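Local coordinates for protein nucleoporin nup120 (Schizosaccharomyces pombe, PDB 4GQ2) that serves as a structural component of the nuclear pore complex, the channel through which transport between nucleus and cytoplasm takes place, at residues Ala676-Val681 with Ala793-Ser798; Ser739-Glu744 with Met830-Trp835; Tyr899-Ser904 with Thr939-Lys944. One frame throughout, in Å; residues are numbered along the deposited sequence.

Following the chain from its N terminus, the β-propeller strands come first and the helices gathered in these contacts come later. Interaction 1 closes a loop of 111 intervening residues by joining helix 672-703 to helix 790-803, close to the first strand of the chain. Interaction 2 opens inside that loop, at 739-744, and closes beyond it at 830-835, so the two cross along the sequence, interaction 2 tying the connector after helix 719-739 to the HEAT-repeat region. Their centres lie about 19 Å apart. Interaction 3 follows in series, a short closure between helices 895-909 and 932-949, its centre about 33 Å from that of interaction 2, near the C-terminal end of the protein.

Interaction 1: Ala676-Val681 with Ala793-Ser798; sequences ASVARV and ATVISS
V678 and V681, one turn apart on helix 672-703, press against T794 and V795 of helix 790-803. The two local axes pass 9.7 Å from each other at a crossing angle of -48°. V678 carries the larger share. Its CB points at the other helix, and there the side chain forks. CG2, anti to the carbonyl carbon, lies against both carbons of the T794 side chain, 3.8 Å from CG2 and equally close to CB. CG1, anti to the backbone N (chi1 169°), also reaches T794 CG2 and stands 4.3 Å from V795 CG2. The valine and threonine side chains cross at about a right angle, and so do V681 and V795, where V681 CG1 meets V795 CG1 at 4.0 Å. Beta-branched residues suit this place: each valine sets two methyls directly on CB, close to the helix, while threonine gives one methyl to the seam.

T794 OG1 is bonded instead to P790 O and S780 N. S798 OG turns back within its helix, giving a 2.7 Å bond to T794 O from above the carbonyl plane. V681 also touches A8, placing the contact beside the mixed sheet to which strand 3-11 belongs. With these hydroxyls bonded within or beside their own helix, what meets across the segments is hydrocarbon, in van der Waals contact.

Interaction 2: Ser739-Glu744 with Met830-Trp835; sequences SALLLE and MQLIGW
L741 reaches across from the segment after helix 719-739 and meets L832 of helix 826-832, the two leucines tip to tip. One methyl does the work: L741 CD2 sits against the branch point of its partner, 3.7 Å from L832 CG, with L832 CD1 at 3.8 Å and CD2 at 3.9 Å. The methyl therefore nests in the fork of the second leucine. With CG anti to its backbone N (chi1 -170°), L741 is extended away from its own chain, and both residues are buried. Leucine fits here because it carries its branch at CG, far enough from the backbone for the two ends to meet although L741 CA and L832 CA are 9.4 Å apart.

The packing is looser toward Q831. L741 CD2 stands 4.2 Å from Q831 CB, a longer approach although the glutamine is covered about as much as L832, and the aliphatic root of the glutamine borders the apolar patch. Q831 is partly exposed, as a polar amide would lead one to expect, and a basic side chain of another protein chain in the assembly packs against it.

Polar links to neighbouring residues hold each segment. L741 and L743 make backbone hydrogen bonds with A770 and N768, at or just before the start of helix 770-777, and E744 N is bonded to Q825 OE1. W835 NE1 binds E737 OE2 while its ring meets F734 edge-to-face. A connector between helices, pinned through its backbone, thus packs through one leucine on L832 in the HEAT-repeat family region, an arrangement consistent with an α-helical solenoid.

Interaction 3: Tyr899-Ser904 with Thr939-Lys944; sequences YYLHLS and THETLK
L901 and S904 of helix 895-909 both meet E941 of helix 932-949, joining two helices of the HEAT-repeat region, an α-helical solenoid. Along the first helix, Y899 takes no part in the junction: its OH bonds to F863 O, and L903 CG lies 4.1 Å above the centre of one ring face. A large aromatic suits a buried position where a flat surface can cover a neighbouring leucine. Y900 leans on A923 of the intervening helix 913-925. L901 comes next. Its CB is not aimed at the partner helix, yet its end swings closer, so that CD2 rests 3.6 Å from E941 CG and 3.9 Å from E941 CB. The leucine thus packs on the hydrocarbon part of the glutamate, and its other neighbours include I886. L903, one turn after Y899, also touches F919.

The segment closes with S904, a small residue that allows the glutamate in. E941 bends at its second torsion (chi2 -76°), which lays its methylenes toward L901 while the carboxylate turns to the serine. The E941 side chain also touches K905, which follows S904. S904 OG hydrogen-bonds to A916 O, while E941 OE2 stands beside that same OG, 3.1 Å away, without the geometry of a hydrogen bond.

Interaction 1: Ala676-Val681 with Ala793-Ser798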
ATOM      1  N   ALA A 676      -6.253  11.054   1.865  1.00 30.94           N
ATOM      2  CA  ALA A 676      -6.243   9.892   2.757  1.00 31.58           C
ATOM      3  C   ALA A 676      -7.633   9.274   2.894  1.00 33.86           C
ATOM      4  O   ALA A 676      -7.782   8.055   2.872  1.00 42.99           O
ATOM      5  CB  ALA A 676      -5.697  10.276   4.117  1.00 29.98           C
ATOM      6  N   SER A 677      -8.648  10.124   3.018  1.00 34.24           N
ATOM      7  CA  SER A 677     -10.023   9.666   3.203  1.00 33.62           C
ATOM      8  C   SER A 677     -10.532   8.938   1.967  1.00 36.07           C
ATOM      9  O   SER A 677     -11.082   7.836   2.065  1.00 35.49           O
ATOM     10  CB  SER A 677     -10.932  10.852   3.529  1.00 29.36           C
ATOM     11  OG  SER A 677     -10.543  11.441   4.764  1.00 34.26           O
ATOM     12  N   VAL A 678     -10.328   9.557   0.806  1.00 34.43           N
ATOM     13  CA  VAL A 678     -10.729   8.981  -0.472  1.00 31.24           C
ATOM     14  C   VAL A 678     -10.051   7.632  -0.707  1.00 33.91           C
ATOM     15  O   VAL A 678     -10.724   6.651  -1.067  1.00 39.43           O
ATOM     16  CB  VAL A 678     -10.446   9.952  -1.639  1.00 31.93           C
ATOM     17  CG1 VAL A 678     -10.612   9.250  -2.980  1.00 26.42           C
ATOM     18  CG2 VAL A 678     -11.368  11.166  -1.549  1.00 33.35           C
ATOM     19  N   ALA A 679      -8.734   7.580  -0.476  1.00 30.24           N
ATOM     20  CA  ALA A 679      -7.959   6.342  -0.630  1.00 30.29           C
ATOM     21  C   ALA A 679      -8.506   5.187   0.202  1.00 27.99           C
ATOM     22  O   ALA A 679      -8.563   4.059  -0.274  1.00 34.46           O
ATOM     23  CB  ALA A 679      -6.488   6.575  -0.311  1.00 35.36           C
ATOM     24  N   ARG A 680      -8.925   5.468   1.431  1.00 27.64           N
ATOM     25  CA  ARG A 680      -9.463   4.423   2.303  1.00 29.87           C
ATOM     26  C   ARG A 680     -10.802   3.907   1.796  1.00 32.88           C
ATOM     27  O   ARG A 680     -11.026   2.693   1.750  1.00 36.47           O
ATOM     28  CB  ARG A 680      -9.539   4.906   3.760  1.00 36.73           C
ATOM     29  CG  ARG A 680      -8.154   5.011   4.396  1.00 43.36           C
ATOM     30  CD  ARG A 680      -8.142   5.627   5.791  1.00 45.32           C
ATOM     31  NE  ARG A 680      -6.778   5.634   6.319  1.00 40.18           N
ATOM     32  CZ  ARG A 680      -6.234   4.657   7.044  1.00 47.76           C
ATOM     33  NH1 ARG A 680      -6.945   3.589   7.389  1.00 40.73           N
ATOM     34  NH2 ARG A 680      -4.972   4.767   7.448  1.00 48.55           N
ATOM     35  N   VAL A 681     -11.679   4.823   1.384  1.00 27.05           N
ATOM     36  CA  VAL A 681     -12.968   4.427   0.814  1.00 28.97           C
ATOM     37  C   VAL A 681     -12.777   3.657  -0.503  1.00 36.03           C
ATOM     38  O   VAL A 681     -13.404   2.611  -0.696  1.00 31.30           O
ATOM     39  CB  VAL A 681     -13.913   5.635   0.617  1.00 31.86           C
ATOM     40  CG1 VAL A 681     -15.148   5.237  -0.176  1.00 29.36           C
ATOM     41  CG2 VAL A 681     -14.312   6.222   1.960  1.00 23.79           C
ATOM     42  N   ALA A 793     -17.642  13.367  -4.101  1.00 42.48           N
ATOM     43  CA  ALA A 793     -17.434  13.672  -5.519  1.00 46.59           C
ATOM     44  C   ALA A 793     -16.150  13.046  -6.041  1.00 37.10           C
ATOM     45  O   ALA A 793     -16.117  12.544  -7.161  1.00 44.76           O
ATOM     46  CB  ALA A 793     -17.446  15.179  -5.768  1.00 47.63           C
ATOM     47  N   THR A 794     -15.093  13.080  -5.234  1.00 38.13           N
ATOM     48  CA  THR A 794     -13.807  12.508  -5.643  1.00 38.28           C
ATOM     49  C   THR A 794     -13.904  10.985  -5.793  1.00 38.10           C
ATOM     50  O   THR A 794     -13.492  10.424  -6.816  1.00 41.00           O
ATOM     51  CB  THR A 794     -12.674  12.946  -4.702  1.00 44.91           C
ATOM     52  OG1 THR A 794     -12.644  14.378  -4.663  1.00 49.90           O
ATOM     53  CG2 THR A 794     -11.312  12.435  -5.180  1.00 38.59           C
ATOM     54  N   VAL A 795     -14.494  10.329  -4.798  1.00 38.58           N
ATOM     55  CA  VAL A 795     -14.739   8.897  -4.880  1.00 35.54           C
ATOM     56  C   VAL A 795     -15.468   8.580  -6.183  1.00 43.47           C
ATOM     57  O   VAL A 795     -14.935   7.867  -7.043  1.00 45.84           O
ATOM     58  CB  VAL A 795     -15.539   8.382  -3.668  1.00 34.40           C
ATOM     59  CG1 VAL A 795     -15.786   6.887  -3.795  1.00 34.04           C
ATOM     60  CG2 VAL A 795     -14.800   8.691  -2.371  1.00 29.36           C
ATOM     61  N   ILE A 796     -16.668   9.144  -6.332  1.00 46.61           N
ATOM     62  CA  ILE A 796     -17.520   8.895  -7.499  1.00 44.92           C
ATOM     63  C   ILE A 796     -16.780   9.157  -8.807  1.00 43.05           C
ATOM     64  O   ILE A 796     -16.840   8.344  -9.732  1.00 52.36           O
ATOM     65  CB  ILE A 796     -18.851   9.692  -7.409  1.00 51.79           C
ATOM     66  CG1 ILE A 796     -19.843   8.980  -6.484  1.00 48.21           C
ATOM     67  CG2 ILE A 796     -19.483   9.902  -8.780  1.00 54.68           C
ATOM     68  CD1 ILE A 796     -20.382   7.667  -7.018  1.00 53.83           C
ATOM     69  N   SER A 797     -16.060  10.275  -8.876  1.00 45.64           N
ATOM     70  CA  SER A 797     -15.276  10.605 -10.071  1.00 52.36           C
ATOM     71  C   SER A 797     -14.201   9.559 -10.348  1.00 48.99           C
ATOM     72  O   SER A 797     -14.039   9.123 -11.493  1.00 44.89           O
ATOM     73  CB  SER A 797     -14.641  11.990  -9.944  1.00 58.70           C
ATOM     74  OG  SER A 797     -15.629  12.965  -9.666  1.00 73.48           O
ATOM     75  N   SER A 798     -13.475   9.165  -9.293  1.00 45.33           N
ATOM     76  CA  SER A 798     -12.437   8.127  -9.382  1.00 37.34           C
ATOM     77  C   SER A 798     -13.010   6.824  -9.903  1.00 37.48           C
ATOM     78  O   SER A 798     -12.428   6.204 -10.790  1.00 43.02           O
ATOM     79  CB  SER A 798     -11.783   7.891  -8.022  1.00 36.24           C
ATOM     80  OG  SER A 798     -11.225   9.089  -7.512  1.00 39.29           O
TER

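Interaction 2: Ser739-Glu744 with Met830-Trp835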
ATOM      1  N   SER A 739      -2.738   0.661  -3.240  1.00 32.36           N
ATOM      2  CA  SER A 739      -3.237   0.986  -1.908  1.00 33.22           C
ATOM      3  C   SER A 739      -2.173   0.864  -0.826  1.00 37.56           C
ATOM      4  O   SER A 739      -2.115   1.702   0.073  1.00 39.67           O
ATOM      5  CB  SER A 739      -4.442   0.119  -1.562  1.00 32.41           C
ATOM      6  OG  SER A 739      -5.066   0.617  -0.394  1.00 41.32           O
ATOM      7  N   ALA A 740      -1.336  -0.168  -0.921  1.00 41.64           N
ATOM      8  CA  ALA A 740      -0.261  -0.395   0.055  1.00 47.27           C
ATOM      9  C   ALA A 740       1.110   0.072  -0.441  1.00 41.63           C
ATOM     10  O   ALA A 740       2.128  -0.116   0.234  1.00 41.99           O
ATOM     11  CB  ALA A 740      -0.209  -1.862   0.460  1.00 54.31           C
ATOM     12  N   LEU A 741       1.126   0.705  -1.610  1.00 39.27           N
ATOM     13  CA  LEU A 741       2.362   1.133  -2.233  1.00 33.45           C
ATOM     14  C   LEU A 741       2.861   2.439  -1.626  1.00 37.68           C
ATOM     15  O   LEU A 741       2.308   3.515  -1.875  1.00 34.56           O
ATOM     16  CB  LEU A 741       2.169   1.257  -3.742  1.00 40.41           C
ATOM     17  CG  LEU A 741       3.383   1.468  -4.652  1.00 46.93           C
ATOM     18  CD1 LEU A 741       4.638   0.797  -4.125  1.00 38.64           C
ATOM     19  CD2 LEU A 741       3.048   0.927  -6.028  1.00 39.58           C
ATOM     20  N   LEU A 742       3.914   2.334  -0.821  1.00 35.21           N
ATOM     21  CA  LEU A 742       4.457   3.495  -0.126  1.00 34.88           C
ATOM     22  C   LEU A 742       5.397   4.274  -1.016  1.00 34.29           C
ATOM     23  O   LEU A 742       6.302   3.708  -1.633  1.00 42.95           O
ATOM     24  CB  LEU A 742       5.139   3.082   1.180  1.00 35.01           C
ATOM     25  CG  LEU A 742       4.119   2.806   2.282  1.00 41.52           C
ATOM     26  CD1 LEU A 742       4.741   2.019   3.423  1.00 42.17           C
ATOM     27  CD2 LEU A 742       3.522   4.117   2.776  1.00 39.63           C
ATOM     28  N   LEU A 743       5.164   5.577  -1.077  1.00 35.18           N
ATOM     29  CA  LEU A 743       5.908   6.473  -1.945  1.00 37.20           C
ATOM     30  C   LEU A 743       7.213   6.917  -1.302  1.00 39.19           C
ATOM     31  O   LEU A 743       7.326   6.979  -0.081  1.00 46.11           O
ATOM     32  CB  LEU A 743       5.050   7.694  -2.307  1.00 33.57           C
ATOM     33  CG  LEU A 743       3.838   7.453  -3.216  1.00 38.36           C
ATOM     34  CD1 LEU A 743       3.147   8.767  -3.530  1.00 32.74           C
ATOM     35  CD2 LEU A 743       4.228   6.730  -4.500  1.00 39.69           C
ATOM     36  N   GLU A 744       8.193   7.233  -2.139  1.00 46.06           N
ATOM     37  CA  GLU A 744       9.489   7.703  -1.669  1.00 54.57           C
ATOM     38  C   GLU A 744       9.446   9.168  -1.234  1.00 53.20           C
ATOM     39  O   GLU A 744       8.718   9.984  -1.809  1.00 53.54           O
ATOM     40  CB  GLU A 744      10.558   7.483  -2.740  1.00 57.99           C
ATOM     41  CG  GLU A 744      10.899   6.015  -2.959  1.00 64.24           C
ATOM     42  CD  GLU A 744      11.699   5.766  -4.227  1.00 71.56           C
ATOM     43  OE1 GLU A 744      11.220   6.118  -5.327  1.00 55.84           O
ATOM     44  OE2 GLU A 744      12.807   5.194  -4.122  1.00 97.06           O
ATOM     45  N   MET A 830       8.265   1.125 -11.050  1.00 31.04           N
ATOM     46  CA  MET A 830       8.934  -0.155 -11.264  1.00 34.82           C
ATOM     47  C   MET A 830       8.133  -1.308 -10.657  1.00 31.83           C
ATOM     48  O   MET A 830       8.034  -2.389 -11.235  1.00 34.38           O
ATOM     49  CB  MET A 830      10.354  -0.105 -10.679  1.00 33.67           C
ATOM     50  CG  MET A 830      11.216  -1.292 -11.059  1.00 43.54           C
ATOM     51  SD  MET A 830      11.565  -1.388 -12.827  1.00 47.45           S
ATOM     52  CE  MET A 830      12.616  -2.841 -12.851  1.00 47.95           C
ATOM     53  N   GLN A 831       7.544  -1.057  -9.498  1.00 30.64           N
ATOM     54  CA  GLN A 831       6.686  -2.028  -8.841  1.00 33.42           C
ATOM     55  C   GLN A 831       5.483  -2.320  -9.725  1.00 36.43           C
ATOM     56  O   GLN A 831       5.020  -3.465  -9.793  1.00 32.36           O
ATOM     57  CB  GLN A 831       6.209  -1.461  -7.496  1.00 38.63           C
ATOM     58  CG  GLN A 831       6.153  -2.466  -6.356  1.00 57.37           C
ATOM     59  CD  GLN A 831       7.519  -2.722  -5.736  1.00 62.40           C
ATOM     60  OE1 GLN A 831       8.406  -1.867  -5.777  1.00 60.71           O
ATOM     61  NE2 GLN A 831       7.694  -3.905  -5.156  1.00 58.30           N
ATOM     62  N   LEU A 832       4.996  -1.279 -10.412  1.00 33.17           N
ATOM     63  CA  LEU A 832       3.741  -1.345 -11.185  1.00 28.67           C
ATOM     64  C   LEU A 832       3.938  -1.622 -12.675  1.00 34.53           C
ATOM     65  O   LEU A 832       2.957  -1.730 -13.428  1.00 30.52           O
ATOM     66  CB  LEU A 832       2.951  -0.037 -11.019  1.00 23.17           C
ATOM     67  CG  LEU A 832       2.474   0.328  -9.614  1.00 25.81           C
ATOM     68  CD1 LEU A 832       2.029   1.784  -9.581  1.00 21.83           C
ATOM     69  CD2 LEU A 832       1.355  -0.600  -9.136  1.00 27.50           C
ATOM     70  N   ILE A 833       5.196  -1.725 -13.103  1.00 31.24           N
ATOM     71  CA  ILE A 833       5.523  -1.785 -14.533  1.00 31.11           C
ATOM     72  C   ILE A 833       4.862  -2.935 -15.304  1.00 30.94           C
ATOM     73  O   ILE A 833       4.642  -2.824 -16.503  1.00 39.31           O
ATOM     74  CB  ILE A 833       7.055  -1.780 -14.762  1.00 43.24           C
ATOM     75  CG1 ILE A 833       7.386  -1.192 -16.143  1.00 32.73           C
ATOM     76  CG2 ILE A 833       7.665  -3.169 -14.501  1.00 35.28           C
ATOM     77  CD1 ILE A 833       8.843  -0.834 -16.323  1.00 38.58           C
ATOM     78  N   GLY A 834       4.520  -4.024 -14.619  1.00 30.68           N
ATOM     79  CA  GLY A 834       3.919  -5.182 -15.285  1.00 29.50           C
ATOM     80  C   GLY A 834       2.473  -4.968 -15.719  1.00 32.07           C
ATOM     81  O   GLY A 834       1.931  -5.763 -16.468  1.00 34.00           O
ATOM     82  N   TRP A 835       1.863  -3.886 -15.248  1.00 31.31           N
ATOM     83  CA  TRP A 835       0.485  -3.519 -15.592  1.00 32.92           C
ATOM     84  C   TRP A 835       0.379  -2.695 -16.848  1.00 37.55           C
ATOM     85  O   TRP A 835      -0.697  -2.634 -17.454  1.00 30.67           O
ATOM     86  CB  TRP A 835      -0.147  -2.737 -14.447  1.00 25.19           C
ATOM     87  CG  TRP A 835      -0.376  -3.539 -13.197  1.00 27.94           C
ATOM     88  CD1 TRP A 835       0.315  -3.450 -11.999  1.00 31.44           C
ATOM     89  CD2 TRP A 835      -1.389  -4.594 -12.977  1.00 24.72           C
ATOM     90  NE1 TRP A 835      -0.189  -4.341 -11.075  1.00 30.35           N
ATOM     91  CE2 TRP A 835      -1.210  -5.053 -11.597  1.00 26.17           C
ATOM     92  CE3 TRP A 835      -2.389  -5.165 -13.750  1.00 23.98           C
ATOM     93  CZ2 TRP A 835      -2.016  -6.035 -11.037  1.00 25.47           C
ATOM     94  CZ3 TRP A 835      -3.191  -6.161 -13.177  1.00 25.21           C
ATOM     95  CH2 TRP A 835      -3.003  -6.589 -11.855  1.00 22.14           C
TER

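Interaction 3: Tyr899-Ser904 with Thr939-Lys944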
ATOM      1  N   TYR A 899      12.793  10.373 -33.344  1.00 45.87           N
ATOM      2  CA  TYR A 899      12.679   9.440 -32.235  1.00 39.40           C
ATOM      3  C   TYR A 899      14.056   8.894 -31.869  1.00 39.35           C
ATOM      4  O   TYR A 899      14.453   8.953 -30.703  1.00 47.79           O
ATOM      5  CB  TYR A 899      11.680   8.323 -32.589  1.00 39.75           C
ATOM      6  CG  TYR A 899      11.556   7.206 -31.565  1.00 42.85           C
ATOM      7  CD1 TYR A 899      10.991   7.441 -30.312  1.00 37.56           C
ATOM      8  CD2 TYR A 899      11.983   5.902 -31.866  1.00 39.76           C
ATOM      9  CE1 TYR A 899      10.866   6.420 -29.383  1.00 40.50           C
ATOM     10  CE2 TYR A 899      11.863   4.874 -30.947  1.00 34.36           C
ATOM     11  CZ  TYR A 899      11.308   5.141 -29.703  1.00 41.46           C
ATOM     12  OH  TYR A 899      11.185   4.136 -28.774  1.00 38.27           O
ATOM     13  N   TYR A 900      14.794   8.398 -32.862  1.00 38.27           N
ATOM     14  CA  TYR A 900      16.150   7.883 -32.624  1.00 43.87           C
ATOM     15  C   TYR A 900      17.131   8.956 -32.124  1.00 49.92           C
ATOM     16  O   TYR A 900      18.002   8.661 -31.294  1.00 51.65           O
ATOM     17  CB  TYR A 900      16.703   7.168 -33.862  1.00 41.19           C
ATOM     18  CG  TYR A 900      16.053   5.829 -34.171  1.00 38.05           C
ATOM     19  CD1 TYR A 900      15.638   4.971 -33.151  1.00 41.94           C
ATOM     20  CD2 TYR A 900      15.880   5.410 -35.489  1.00 38.54           C
ATOM     21  CE1 TYR A 900      15.049   3.744 -33.435  1.00 37.42           C
ATOM     22  CE2 TYR A 900      15.298   4.186 -35.783  1.00 40.67           C
ATOM     23  CZ  TYR A 900      14.882   3.358 -34.753  1.00 40.81           C
ATOM     24  OH  TYR A 900      14.304   2.147 -35.044  1.00 42.24           O
ATOM     25  N   LEU A 901      16.984  10.189 -32.622  1.00 46.49           N
ATOM     26  CA  LEU A 901      17.734  11.340 -32.100  1.00 49.99           C
ATOM     27  C   LEU A 901      17.397  11.577 -30.627  1.00 48.37           C
ATOM     28  O   LEU A 901      18.292  11.749 -29.793  1.00 44.10           O
ATOM     29  CB  LEU A 901      17.428  12.619 -32.890  1.00 46.96           C
ATOM     30  CG  LEU A 901      18.523  13.682 -33.119  1.00 51.90           C
ATOM     31  CD1 LEU A 901      17.907  15.076 -33.229  1.00 46.79           C
ATOM     32  CD2 LEU A 901      19.646  13.685 -32.085  1.00 38.82           C
ATOM     33  N   HIS A 902      16.103  11.601 -30.316  1.00 42.45           N
ATOM     34  CA  HIS A 902      15.669  11.762 -28.937  1.00 39.55           C
ATOM     35  C   HIS A 902      16.239  10.695 -28.042  1.00 34.67           C
ATOM     36  O   HIS A 902      16.757  10.987 -26.969  1.00 32.16           O
ATOM     37  CB  HIS A 902      14.158  11.756 -28.844  1.00 37.07           C
ATOM     38  CG  HIS A 902      13.652  11.707 -27.431  1.00 39.22           C
ATOM     39  ND1 HIS A 902      12.948  10.669 -26.952  1.00 40.00           N
ATOM     40  CD2 HIS A 902      13.798  12.603 -26.379  1.00 40.77           C
ATOM     41  CE1 HIS A 902      12.644  10.895 -25.665  1.00 41.49           C
ATOM     42  NE2 HIS A 902      13.167  12.076 -25.314  1.00 41.19           N
ATOM     43  N   LEU A 903      16.152   9.448 -28.484  1.00 34.34           N
ATOM     44  CA  LEU A 903      16.715   8.331 -27.740  1.00 40.98           C
ATOM     45  C   LEU A 903      18.205   8.493 -27.508  1.00 46.16           C
ATOM     46  O   LEU A 903      18.685   8.307 -26.389  1.00 43.31           O
ATOM     47  CB  LEU A 903      16.428   7.010 -28.448  1.00 40.87           C
ATOM     48  CG  LEU A 903      14.955   6.614 -28.415  1.00 39.67           C
ATOM     49  CD1 LEU A 903      14.814   5.137 -28.744  1.00 42.13           C
ATOM     50  CD2 LEU A 903      14.353   6.926 -27.057  1.00 33.36           C
ATOM     51  N   SER A 904      18.927   8.867 -28.560  1.00 52.68           N
ATOM     52  CA  SER A 904      20.361   9.117 -28.462  1.00 48.17           C
ATOM     53  C   SER A 904      20.696  10.082 -27.327  1.00 47.87           C
ATOM     54  O   SER A 904      21.525   9.769 -26.469  1.00 46.24           O
ATOM     55  CB  SER A 904      20.901   9.659 -29.783  1.00 46.41           C
ATOM     56  OG  SER A 904      22.299   9.831 -29.699  1.00 48.42           O
ATOM     57  N   THR A 939      24.495  14.587 -37.047  1.00 50.68           N
ATOM     58  CA  THR A 939      25.949  14.410 -37.136  1.00 52.37           C
ATOM     59  C   THR A 939      26.634  15.096 -35.963  1.00 56.11           C
ATOM     60  O   THR A 939      27.672  14.626 -35.482  1.00 54.82           O
ATOM     61  CB  THR A 939      26.551  14.931 -38.457  1.00 62.72           C
ATOM     62  OG1 THR A 939      26.451  16.359 -38.501  1.00 79.71           O
ATOM     63  CG2 THR A 939      25.846  14.323 -39.670  1.00 58.60           C
ATOM     64  N   HIS A 940      26.048  16.207 -35.513  1.00 52.04           N
ATOM     65  CA  HIS A 940      26.458  16.857 -34.265  1.00 55.75           C
ATOM     66  C   HIS A 940      26.373  15.883 -33.120  1.00 61.30           C
ATOM     67  O   HIS A 940      27.352  15.688 -32.395  1.00 53.28           O
ATOM     68  CB  HIS A 940      25.590  18.077 -33.986  1.00 55.02           C
ATOM     69  CG  HIS A 940      26.010  19.319 -34.741  1.00 64.16           C
ATOM     70  ND1 HIS A 940      25.633  20.554 -34.365  1.00 66.40           N
ATOM     71  CD2 HIS A 940      26.813  19.482 -35.871  1.00 56.68           C
ATOM     72  CE1 HIS A 940      26.150  21.459 -35.216  1.00 63.56           C
ATOM     73  NE2 HIS A 940      26.873  20.800 -36.133  1.00 59.75           N
ATOM     74  N   GLU A 941      25.212  15.246 -32.960  1.00 57.66           N
ATOM     75  CA  GLU A 941      25.032  14.246 -31.908  1.00 66.29           C
ATOM     76  C   GLU A 941      25.946  13.029 -32.051  1.00 61.36           C
ATOM     77  O   GLU A 941      26.468  12.536 -31.050  1.00 62.14           O
ATOM     78  CB  GLU A 941      23.566  13.817 -31.770  1.00 74.22           C
ATOM     79  CG  GLU A 941      22.831  14.532 -30.643  1.00 81.65           C
ATOM     80  CD  GLU A 941      23.193  14.013 -29.257  1.00 73.47           C
ATOM     81  OE1 GLU A 941      23.530  14.839 -28.381  1.00 85.88           O
ATOM     82  OE2 GLU A 941      23.134  12.784 -29.036  1.00 62.71           O
ATOM     83  N   THR A 942      26.151  12.554 -33.279  1.00 48.81           N
ATOM     84  CA  THR A 942      27.088  11.450 -33.501  1.00 55.85           C
ATOM     85  C   THR A 942      28.469  11.765 -32.916  1.00 61.18           C
ATOM     86  O   THR A 942      29.032  10.950 -32.174  1.00 63.65           O
ATOM     87  CB  THR A 942      27.220  11.075 -34.991  1.00 49.91           C
ATOM     88  OG1 THR A 942      25.932  10.740 -35.514  1.00 53.11           O
ATOM     89  CG2 THR A 942      28.147   9.875 -35.160  1.00 43.91           C
ATOM     90  N   LEU A 943      29.002  12.944 -33.247  1.00 59.78           N
ATOM     91  CA  LEU A 943      30.304  13.380 -32.738  1.00 65.68           C
ATOM     92  C   LEU A 943      30.306  13.322 -31.220  1.00 65.77           C
ATOM     93  O   LEU A 943      31.100  12.598 -30.613  1.00 65.07           O
ATOM     94  CB  LEU A 943      30.645  14.804 -33.208  1.00 59.15           C
ATOM     95  CG  LEU A 943      31.005  15.050 -34.679  1.00 67.71           C
ATOM     96  CD1 LEU A 943      31.191  16.541 -34.937  1.00 67.17           C
ATOM     97  CD2 LEU A 943      32.247  14.270 -35.102  1.00 55.00           C
ATOM     98  N   LYS A 944      29.384  14.075 -30.630  1.00 60.42           N
ATOM     99  CA  LYS A 944      29.190  14.145 -29.188  1.00 67.49           C
ATOM    100  C   LYS A 944      29.113  12.764 -28.518  1.00 73.23           C
ATOM    101  O   LYS A 944      29.618  12.582 -27.405  1.00 80.31           O
ATOM    102  CB  LYS A 944      27.923  14.957 -28.903  1.00 60.54           C
ATOM    103  CG  LYS A 944      27.740  15.424 -27.472  1.00 66.56           C
ATOM    104  CD  LYS A 944      26.626  16.462 -27.405  1.00 71.94           C
ATOM    105  CE  LYS A 944      25.976  16.515 -26.032  1.00 72.37           C
ATOM    106  NZ  LYS A 944      26.947  16.872 -24.961  1.00 87.18           N
TER